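Local coordinates for acylneuraminate lyase (Mycoplasma synoviae, PDB 4N4P), which belongs to the dihydrodipicolinate synthetase family of TIM-barrel enzymes and is assembled from four copies of its chain, at residues V29-V37 with M261-G269; T211-I222 with V234-V245. All coordinates share one frame; numbering follows the deposited sequence.

Contact 1: residues V29-V37 with M261-G269; sequences VKEVVNFLV and MRLHGVDAG
Val266, whose own N closes the Schellman motif ending helix 253-263, presses its CG2 methyl against the ring of Phe35, CG2 to CD1 3.5 Å. In this TIM barrel, that helix end and the turn after it lie against helix 26-39, the first outer helix of the barrel. Phe35 holds CG anti to its backbone N (chi1 176°), which carries the ring out from its helix to the other segment. There its CE2 also meets Met261 CG at 3.9 Å, and CE1 rests near CB of His264. The methionine sulfur approaches this ring obliquely in a Met-aromatic contact while touching CG2 of Val32, a methyl that also packs on Ala268 CB at 3.9 Å. A beta-branched residue suits position 266: CG2 serves the phenylalanine, and CG1 lies against the backbone of Glu31 and CG2 of Val32.

The Schellman bonds, Val266 N to Met261 O and Gly265 N to Arg262 O, end the helix and lead the chain into the turn, with Gly265 taking the positive phi that glycine accepts easily. Asp267 follows as the centre of an inverse gamma turn. Its carboxylate lies near that of Glu31, OD2 to OE2 4.1 Å, and a hydrogen bond between Asp267 OD2 and His25 NE2 probably eases the repulsion. With its outer chain nearly straight (chi2 -167°), Glu31 reaches the turn backbone; a water donates to both its OE1 and Gly265 O. Asp267 N gives that same OE1 a hydrogen bond of 2.9 Å, nearly straight at 162°, arriving from above the carboxylate plane.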
loop_
_atom_site.group_PDB
_atom_site.type_symbol
_atom_site.label_atom_id
_atom_site.label_comp_id
_atom_site.label_asym_id
_atom_site.label_seq_id
_atom_site.Cartn_x
_atom_site.Cartn_y
_atom_site.Cartn_z
ATOM N N VAL A 29 1.315 29.164 27.033
ATOM C CA VAL A 29 2.601 28.641 26.534
ATOM C C VAL A 29 3.590 28.554 27.703
ATOM O O VAL A 29 4.252 27.530 27.916
ATOM C CB VAL A 29 3.169 29.502 25.380
ATOM C CG1 VAL A 29 4.590 29.051 25.024
ATOM C CG2 VAL A 29 2.247 29.443 24.163
ATOM N N LYS A 30 3.651 29.610 28.519
ATOM C CA LYS A 30 4.580 29.607 29.638
ATOM C C LYS A 30 4.227 28.545 30.678
ATOM O O LYS A 30 5.122 27.873 31.209
ATOM C CB LYS A 30 4.692 30.992 30.294
ATOM C CG LYS A 30 4.850 32.175 29.314
ATOM C CD LYS A 30 6.321 32.500 29.070
ATOM C CE LYS A 30 6.536 33.815 28.367
ATOM N NZ LYS A 30 7.200 34.893 29.191
ATOM N N GLU A 31 2.933 28.362 30.954
ATOM C CA GLU A 31 2.535 27.342 31.936
ATOM C C GLU A 31 2.851 25.932 31.433
ATOM O O GLU A 31 3.254 25.084 32.208
ATOM C CB GLU A 31 1.046 27.422 32.273
ATOM C CG GLU A 31 0.639 28.694 33.030
ATOM C CD GLU A 31 -0.764 28.589 33.605
ATOM O OE1 GLU A 31 -1.222 27.464 33.945
ATOM O OE2 GLU A 31 -1.414 29.651 33.733
ATOM N N VAL A 32 2.633 25.676 30.150
ATOM C CA VAL A 32 2.970 24.358 29.602
ATOM C C VAL A 32 4.476 24.108 29.721
ATOM O O VAL A 32 4.891 23.021 30.080
ATOM C CB VAL A 32 2.505 24.216 28.144
ATOM C CG1 VAL A 32 3.197 23.042 27.433
ATOM C CG2 VAL A 32 0.967 24.077 28.116
ATOM N N VAL A 33 5.290 25.107 29.380
ATOM C CA VAL A 33 6.756 24.953 29.503
ATOM C C VAL A 33 7.138 24.610 30.946
ATOM O O VAL A 33 7.870 23.639 31.195
ATOM C CB VAL A 33 7.535 26.193 28.960
ATOM C CG1 VAL A 33 9.076 26.088 29.273
ATOM C CG2 VAL A 33 7.326 26.347 27.461
ATOM N N ASN A 34 6.634 25.379 31.922
ATOM C CA ASN A 34 6.935 25.070 33.317
ATOM C C ASN A 34 6.496 23.674 33.727
ATOM O O ASN A 34 7.196 23.003 34.473
ATOM C CB ASN A 34 6.316 26.104 34.274
ATOM C CG ASN A 34 6.912 27.508 34.123
ATOM O OD1 ASN A 34 7.990 27.719 33.558
ATOM N ND2 ASN A 34 6.193 28.490 34.674
ATOM N N PHE A 35 5.318 23.243 33.272
ATOM C CA PHE A 35 4.815 21.910 33.584
ATOM C C PHE A 35 5.800 20.847 33.053
ATOM O O PHE A 35 6.182 19.909 33.775
ATOM C CB PHE A 35 3.415 21.735 32.962
ATOM C CG PHE A 35 2.830 20.361 33.130
ATOM C CD1 PHE A 35 2.373 19.927 34.367
ATOM C CD2 PHE A 35 2.707 19.509 32.017
ATOM C CE1 PHE A 35 1.799 18.653 34.510
ATOM C CE2 PHE A 35 2.145 18.258 32.146
ATOM C CZ PHE A 35 1.684 17.826 33.392
ATOM N N LEU A 36 6.258 21.036 31.824
ATOM C CA LEU A 36 7.177 20.072 31.199
ATOM C C LEU A 36 8.519 20.023 31.931
ATOM O O LEU A 36 9.053 18.946 32.230
ATOM C CB LEU A 36 7.384 20.408 29.719
ATOM C CG LEU A 36 6.100 20.304 28.876
ATOM C CD1 LEU A 36 6.366 20.654 27.408
ATOM C CD2 LEU A 36 5.539 18.876 29.022
ATOM N N VAL A 37 9.061 21.198 32.229
ATOM C CA VAL A 37 10.344 21.280 32.923
ATOM C C VAL A 37 10.220 20.799 34.366
ATOM O O VAL A 37 11.031 20.005 34.821
ATOM C CB VAL A 37 10.896 22.730 32.899
ATOM C CG1 VAL A 37 12.198 22.864 33.753
ATOM C CG2 VAL A 37 11.137 23.194 31.429
ATOM N N MET A 261 -3.413 18.086 30.796
ATOM C CA MET A 261 -2.743 19.241 31.377
ATOM C C MET A 261 -3.711 20.115 32.157
ATOM O O MET A 261 -3.409 20.461 33.307
ATOM C CB MET A 261 -1.995 20.037 30.320
ATOM C CG MET A 261 -0.796 19.276 29.800
ATOM S SD MET A 261 0.159 20.346 28.726
ATOM C CE MET A 261 1.335 19.199 27.992
ATOM N N ARG A 262 -4.868 20.431 31.562
ATOM C CA ARG A 262 -5.884 21.244 32.266
ATOM C C ARG A 262 -6.306 20.617 33.584
ATOM O O ARG A 262 -6.458 21.316 34.592
ATOM C CB ARG A 262 -7.122 21.473 31.397
ATOM C CG ARG A 262 -6.852 22.359 30.184
ATOM C CD ARG A 262 -8.169 22.902 29.630
ATOM N NE ARG A 262 -9.126 21.844 29.316
ATOM C CZ ARG A 262 -9.149 21.151 28.174
ATOM N NH1 ARG A 262 -8.224 21.347 27.224
ATOM N NH2 ARG A 262 -10.076 20.215 27.999
ATOM N N LEU A 263 -6.512 19.301 33.569
ATOM C CA LEU A 263 -6.830 18.520 34.775
ATOM C C LEU A 263 -5.754 18.680 35.853
ATOM O O LEU A 263 -6.057 18.594 37.043
ATOM C CB LEU A 263 -7.000 17.033 34.430
ATOM C CG LEU A 263 -7.328 16.048 35.557
ATOM C CD1 LEU A 263 -8.713 16.377 36.146
ATOM C CD2 LEU A 263 -7.263 14.590 35.028
ATOM N N HIS A 264 -4.509 18.901 35.438
ATOM C CA HIS A 264 -3.405 19.111 36.388
ATOM C C HIS A 264 -3.173 20.600 36.702
ATOM O O HIS A 264 -2.097 20.966 37.210
ATOM C CB HIS A 264 -2.132 18.470 35.850
ATOM C CG HIS A 264 -2.157 16.979 35.916
ATOM N ND1 HIS A 264 -2.858 16.204 35.015
ATOM C CD2 HIS A 264 -1.609 16.123 36.806
ATOM C CE1 HIS A 264 -2.722 14.929 35.338
ATOM N NE2 HIS A 264 -1.967 14.854 36.421
ATOM N N GLY A 265 -4.175 21.419 36.375
ATOM C CA GLY A 265 -4.198 22.879 36.660
ATOM C C GLY A 265 -3.356 23.732 35.717
ATOM O O GLY A 265 -3.034 24.908 36.026
ATOM N N VAL A 266 -2.977 23.147 34.579
ATOM C CA VAL A 266 -2.138 23.828 33.594
ATOM C C VAL A 266 -3.046 24.444 32.528
ATOM O O VAL A 266 -3.876 23.759 31.939
ATOM C CB VAL A 266 -1.120 22.837 32.936
ATOM C CG1 VAL A 266 -0.230 23.545 31.901
ATOM C CG2 VAL A 266 -0.261 22.172 34.009
ATOM N N ASP A 267 -2.886 25.735 32.290
ATOM C CA ASP A 267 -3.731 26.471 31.355
ATOM C C ASP A 267 -3.332 26.158 29.907
ATOM O O ASP A 267 -2.931 27.042 29.145
ATOM C CB ASP A 267 -3.623 27.975 31.668
ATOM C CG ASP A 267 -4.790 28.801 31.141
ATOM O OD1 ASP A 267 -5.781 28.255 30.616
ATOM O OD2 ASP A 267 -4.718 30.052 31.295
ATOM N N ALA A 268 -3.481 24.888 29.518
ATOM C CA ALA A 268 -3.036 24.402 28.225
ATOM C C ALA A 268 -3.984 24.699 27.071
ATOM O O ALA A 268 -3.628 24.486 25.910
ATOM C CB ALA A 268 -2.759 22.879 28.297
ATOM N N GLY A 269 -5.199 25.152 27.385
ATOM C CA GLY A 269 -6.143 25.582 26.354
ATOM C C GLY A 269 -6.689 24.462 25.491
ATOM O O GLY A 269 -6.824 23.328 25.952
HETATM O O HOH W 1 0.140 25.771 35.769
HETATM O O HOH W 2 -3.224 27.868 35.433
#

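Contact 2: residues T211-I222 with V234-V245; sequences TYNVNAKGANAI and VMKLTHTYNDYV
Tyr241 reaches from helix 231-248 into helix 212-227 as a knob in the hole formed by Asn215, Gly218, Ala219 and Ile222. Its CB touches Ile222 CD1 at 3.7 Å, and CG lies beside the same methyl. Further out, CD1 lies 3.7 Å from Gly218 C, an approach permitted by the absence of a side chain on that residue. CE1 meets Ala219 N and, at 3.4 Å, Asn215 ND2; CZ passes the small CB of Ala219. At the tip, Tyr241 OH donates to Thr211 OG1 over 2.7 Å. The same Tyr241 OH lies against the ring of Tyr212. Thr211 OG1 is also hydrogen-bonded to Asp193, so this buried hydroxyl has two partners.

One turn on, Tyr244 sets its CD2 over the centre of the Tyr241 ring. Its own OH donates to Thr211 O at 2.7 Å, in the carbonyl plane and on a lone pair, and this oxygen accepts from Asn215 N as well. Asn215 places ND2 over one face of Tyr244, 3.3 Å above it, with the amide and ring planes 89° apart. The amide is steadied at its other end in an Asx motif, where OD1 accepts from Gly218 N, an amide lacking a bond to the preceding helical turn. At the other end of the contact, Leu237 CB packs on Ile222 CG1 at 3.7 Å.

His239, Asn242 and Asp243 of helix 231-248 bind Glu177 and Arg178 of the second subunit. The segments of helices 212-227 and 231-248, their directions 154° apart, form an antiparallel helical hairpin, in which the last helix of the TIM barrel meets the first of the C-terminal helices that extend the barrel in this family.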
loop_
_atom_site.group_PDB
_atom_site.type_symbol
_atom_site.label_atom_id
_atom_site.label_comp_id
_atom_site.label_asym_id
_atom_site.label_seq_id
_atom_site.Cartn_x
_atom_site.Cartn_y
_atom_site.Cartn_z
ATOM N N THR A 211 3.613 11.852 23.312
ATOM C CA THR A 211 3.102 11.194 24.533
ATOM C C THR A 211 3.917 11.538 25.785
ATOM O O THR A 211 3.446 11.347 26.908
ATOM C CB THR A 211 2.983 9.647 24.382
ATOM O OG1 THR A 211 4.291 9.080 24.283
ATOM C CG2 THR A 211 2.161 9.277 23.140
ATOM N N TYR A 212 5.118 12.081 25.601
ATOM C CA TYR A 212 5.958 12.441 26.750
ATOM C C TYR A 212 5.485 13.741 27.386
ATOM O O TYR A 212 5.969 14.105 28.453
ATOM C CB TYR A 212 7.450 12.562 26.373
ATOM C CG TYR A 212 7.940 11.407 25.522
ATOM C CD1 TYR A 212 7.673 10.077 25.898
ATOM C CD2 TYR A 212 8.648 11.638 24.337
ATOM C CE1 TYR A 212 8.109 8.989 25.108
ATOM C CE2 TYR A 212 9.086 10.563 23.533
ATOM C CZ TYR A 212 8.796 9.246 23.924
ATOM O OH TYR A 212 9.217 8.190 23.140
ATOM N N ASN A 213 4.549 14.437 26.734
ATOM C CA ASN A 213 3.941 15.630 27.337
ATOM C C ASN A 213 3.348 15.344 28.721
ATOM O O ASN A 213 3.371 16.214 29.595
ATOM C CB ASN A 213 2.834 16.236 26.446
ATOM C CG ASN A 213 3.373 17.119 25.320
ATOM O OD1 ASN A 213 3.393 16.722 24.129
ATOM N ND2 ASN A 213 3.755 18.332 25.668
ATOM N N VAL A 214 2.778 14.152 28.921
ATOM C CA VAL A 214 2.085 13.875 30.177
ATOM C C VAL A 214 2.531 12.554 30.832
ATOM O O VAL A 214 2.134 12.253 31.963
ATOM C CB VAL A 214 0.520 13.925 30.023
ATOM C CG1 VAL A 214 0.086 15.301 29.508
ATOM C CG2 VAL A 214 0.021 12.801 29.074
ATOM N N ASN A 215 3.378 11.793 30.143
ATOM C CA ASN A 215 3.878 10.550 30.710
ATOM C C ASN A 215 5.378 10.372 30.586
ATOM O O ASN A 215 5.865 9.259 30.300
ATOM C CB ASN A 215 3.142 9.322 30.164
ATOM C CG ASN A 215 3.261 8.132 31.083
ATOM O OD1 ASN A 215 3.809 8.248 32.198
ATOM N ND2 ASN A 215 2.740 6.980 30.649
ATOM N N ALA A 216 6.123 11.454 30.838
ATOM C CA ALA A 216 7.580 11.352 30.889
ATOM C C ALA A 216 8.007 10.331 31.937
ATOM O O ALA A 216 9.000 9.643 31.749
ATOM C CB ALA A 216 8.232 12.740 31.178
ATOM N N LYS A 217 7.256 10.224 33.041
ATOM C CA LYS A 217 7.615 9.261 34.082
ATOM C C LYS A 217 7.630 7.815 33.533
ATOM O O LYS A 217 8.574 7.047 33.795
ATOM C CB LYS A 217 6.665 9.353 35.282
ATOM C CG LYS A 217 7.044 8.427 36.434
ATOM C CD LYS A 217 6.268 8.767 37.701
ATOM C CE LYS A 217 4.986 7.996 37.781
ATOM N NZ LYS A 217 4.443 8.062 39.179
ATOM N N GLY A 218 6.588 7.466 32.791
ATOM C CA GLY A 218 6.392 6.106 32.252
ATOM C C GLY A 218 7.430 5.802 31.186
ATOM O O GLY A 218 7.957 4.681 31.124
ATOM N N ALA A 219 7.798 6.822 30.420
ATOM C CA ALA A 219 8.843 6.650 29.386
ATOM C C ALA A 219 10.240 6.539 30.008
ATOM O O ALA A 219 11.056 5.655 29.622
ATOM C CB ALA A 219 8.777 7.805 28.363
ATOM N N ASN A 220 10.513 7.399 30.991
ATOM C CA ASN A 220 11.770 7.307 31.726
ATOM C C ASN A 220 11.921 5.980 32.431
ATOM O O ASN A 220 13.036 5.472 32.521
ATOM C CB ASN A 220 11.938 8.457 32.739
ATOM C CG ASN A 220 12.504 9.707 32.101
ATOM O OD1 ASN A 220 12.061 10.845 32.390
ATOM N ND2 ASN A 220 13.476 9.520 31.235
ATOM N N ALA A 221 10.810 5.394 32.881
ATOM C CA ALA A 221 10.894 4.119 33.574
ATOM C C ALA A 221 11.459 3.074 32.623
ATOM O O ALA A 221 12.251 2.216 33.037
ATOM C CB ALA A 221 9.520 3.687 34.150
ATOM N N ILE A 222 11.058 3.155 31.363
ATOM C CA ILE A 222 11.556 2.218 30.338
ATOM C C ILE A 222 13.063 2.436 30.116
ATOM O O ILE A 222 13.848 1.488 30.121
ATOM C CB ILE A 222 10.796 2.354 29.002
ATOM C CG1 ILE A 222 9.330 1.917 29.162
ATOM C CG2 ILE A 222 11.448 1.499 27.905
ATOM C CD1 ILE A 222 8.469 2.459 28.042
ATOM N N VAL A 234 11.776 -3.875 31.070
ATOM C CA VAL A 234 11.661 -3.148 29.792
ATOM C C VAL A 234 10.404 -3.649 29.052
ATOM O O VAL A 234 9.631 -2.860 28.523
ATOM C CB VAL A 234 12.892 -3.336 28.907
ATOM C CG1 VAL A 234 12.638 -2.794 27.490
ATOM C CG2 VAL A 234 14.102 -2.623 29.517
ATOM N N MET A 235 10.240 -4.968 28.992
ATOM C CA MET A 235 9.037 -5.555 28.364
ATOM C C MET A 235 7.746 -5.115 29.033
ATOM O O MET A 235 6.830 -4.662 28.362
ATOM C CB MET A 235 9.098 -7.083 28.375
ATOM C CG MET A 235 10.354 -7.600 27.703
ATOM S SD MET A 235 10.506 -9.392 27.858
ATOM C CE MET A 235 12.276 -9.574 27.574
ATOM N N LYS A 236 7.668 -5.313 30.349
ATOM C CA LYS A 236 6.452 -5.028 31.101
ATOM C C LYS A 236 6.097 -3.539 31.017
ATOM O O LYS A 236 4.951 -3.195 30.757
ATOM C CB LYS A 236 6.629 -5.479 32.558
ATOM C CG LYS A 236 5.462 -5.094 33.480
ATOM C CD LYS A 236 5.702 -5.569 34.934
ATOM C CE LYS A 236 4.841 -4.755 35.925
ATOM N NZ LYS A 236 5.344 -3.320 36.001
ATOM N N LEU A 237 7.100 -2.669 31.205
ATOM C CA LEU A 237 6.868 -1.213 31.182
ATOM C C LEU A 237 6.514 -0.709 29.773
ATOM O O LEU A 237 5.790 0.294 29.621
ATOM C CB LEU A 237 8.086 -0.437 31.709
ATOM C CG LEU A 237 8.393 -0.683 33.197
ATOM C CD1 LEU A 237 9.808 -0.151 33.466
ATOM C CD2 LEU A 237 7.369 -0.041 34.147
ATOM N N THR A 238 7.035 -1.394 28.760
ATOM C CA THR A 238 6.662 -1.074 27.384
ATOM C C THR A 238 5.193 -1.475 27.142
ATOM O O THR A 238 4.429 -0.706 26.545
ATOM C CB THR A 238 7.572 -1.772 26.372
ATOM O OG1 THR A 238 8.895 -1.197 26.456
ATOM C CG2 THR A 238 7.028 -1.596 24.911
ATOM N N HIS A 239 4.804 -2.663 27.615
ATOM C CA HIS A 239 3.393 -3.083 27.428
ATOM C C HIS A 239 2.463 -2.083 28.089
ATOM O O HIS A 239 1.470 -1.671 27.492
ATOM C CB HIS A 239 3.167 -4.505 27.965
ATOM C CG HIS A 239 3.988 -5.539 27.246
ATOM N ND1 HIS A 239 4.232 -5.481 25.891
ATOM C CD2 HIS A 239 4.621 -6.652 27.696
ATOM C CE1 HIS A 239 4.984 -6.510 25.532
ATOM N NE2 HIS A 239 5.224 -7.245 26.606
ATOM N N THR A 240 2.831 -1.638 29.294
ATOM C CA THR A 240 2.050 -0.620 29.989
ATOM C C THR A 240 2.021 0.695 29.218
ATOM O O THR A 240 0.959 1.266 29.013
ATOM C CB THR A 240 2.563 -0.392 31.413
ATOM O OG1 THR A 240 2.430 -1.632 32.119
ATOM C CG2 THR A 240 1.712 0.685 32.134
ATOM N N TYR A 241 3.194 1.166 28.798
ATOM C CA TYR A 241 3.283 2.416 28.040
ATOM C C TYR A 241 2.451 2.358 26.762
ATOM O O TYR A 241 1.759 3.302 26.390
ATOM C CB TYR A 241 4.754 2.760 27.717
ATOM C CG TYR A 241 4.915 4.230 27.429
ATOM C CD1 TYR A 241 5.028 5.156 28.478
ATOM C CD2 TYR A 241 4.852 4.705 26.111
ATOM C CE1 TYR A 241 5.117 6.514 28.222
ATOM C CE2 TYR A 241 4.937 6.075 25.836
ATOM C CZ TYR A 241 5.076 6.968 26.910
ATOM O OH TYR A 241 5.168 8.308 26.675
ATOM N N ASN A 242 2.514 1.243 26.067
ATOM C CA ASN A 242 1.789 1.184 24.790
ATOM C C ASN A 242 0.300 1.021 25.012
ATOM O O ASN A 242 -0.482 1.496 24.215
ATOM C CB ASN A 242 2.368 0.086 23.903
ATOM C CG ASN A 242 3.752 0.496 23.332
ATOM O OD1 ASN A 242 4.254 1.577 23.651
ATOM N ND2 ASN A 242 4.341 -0.350 22.488
ATOM N N ASP A 243 -0.072 0.406 26.137
ATOM C CA ASP A 243 -1.482 0.397 26.559
ATOM C C ASP A 243 -1.921 1.850 26.717
ATOM O O ASP A 243 -2.991 2.252 26.237
ATOM C CB ASP A 243 -1.669 -0.328 27.900
ATOM C CG ASP A 243 -1.633 -1.838 27.782
ATOM O OD1 ASP A 243 -1.637 -2.396 26.669
ATOM O OD2 ASP A 243 -1.611 -2.466 28.841
ATOM N N TYR A 244 -1.077 2.622 27.388
ATOM C CA TYR A 244 -1.330 4.049 27.640
ATOM C C TYR A 244 -1.494 4.818 26.343
ATOM O O TYR A 244 -2.445 5.578 26.189
ATOM C CB TYR A 244 -0.208 4.653 28.495
ATOM C CG TYR A 244 0.107 6.116 28.238
ATOM C CD1 TYR A 244 -0.792 7.136 28.610
ATOM C CD2 TYR A 244 1.337 6.488 27.632
ATOM C CE1 TYR A 244 -0.485 8.500 28.368
ATOM C CE2 TYR A 244 1.665 7.828 27.415
ATOM C CZ TYR A 244 0.749 8.830 27.768
ATOM O OH TYR A 244 1.062 10.154 27.541
ATOM N N VAL A 245 -0.569 4.620 25.406
ATOM C CA VAL A 245 -0.654 5.355 24.141
ATOM C C VAL A 245 -1.968 5.062 23.421
ATOM O O VAL A 245 -2.662 5.988 23.007
ATOM C CB VAL A 245 0.545 5.078 23.216
ATOM C CG1 VAL A 245 0.401 5.892 21.921
ATOM C CG2 VAL A 245 1.889 5.445 23.940
HETATM O O HOH W 3 5.781 2.583 31.313
#

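How the contacts relate
Helix 212-227 joins the two contacts. The barrel strands 9-12 and 206-209 are neighbours, so the helices that follow them, 26-39 and 212-227, also come together: Leu36 CD2 and Phe35 CE2 of contact 1 each lie 3.5 Å from Asn213 O of contact 2. Beside them, Met261 CG packs 4.1 Å from Val214 CG1. The centres are about 20 Å apart, and along the chain contact 2 is nested within the loop closed by contact 1. From the barrel helix of contact 2 the chain passes into helix 231-248, then helix 253-263, whose end returns to the first barrel helix. Contact 2 alone also reaches a second subunit.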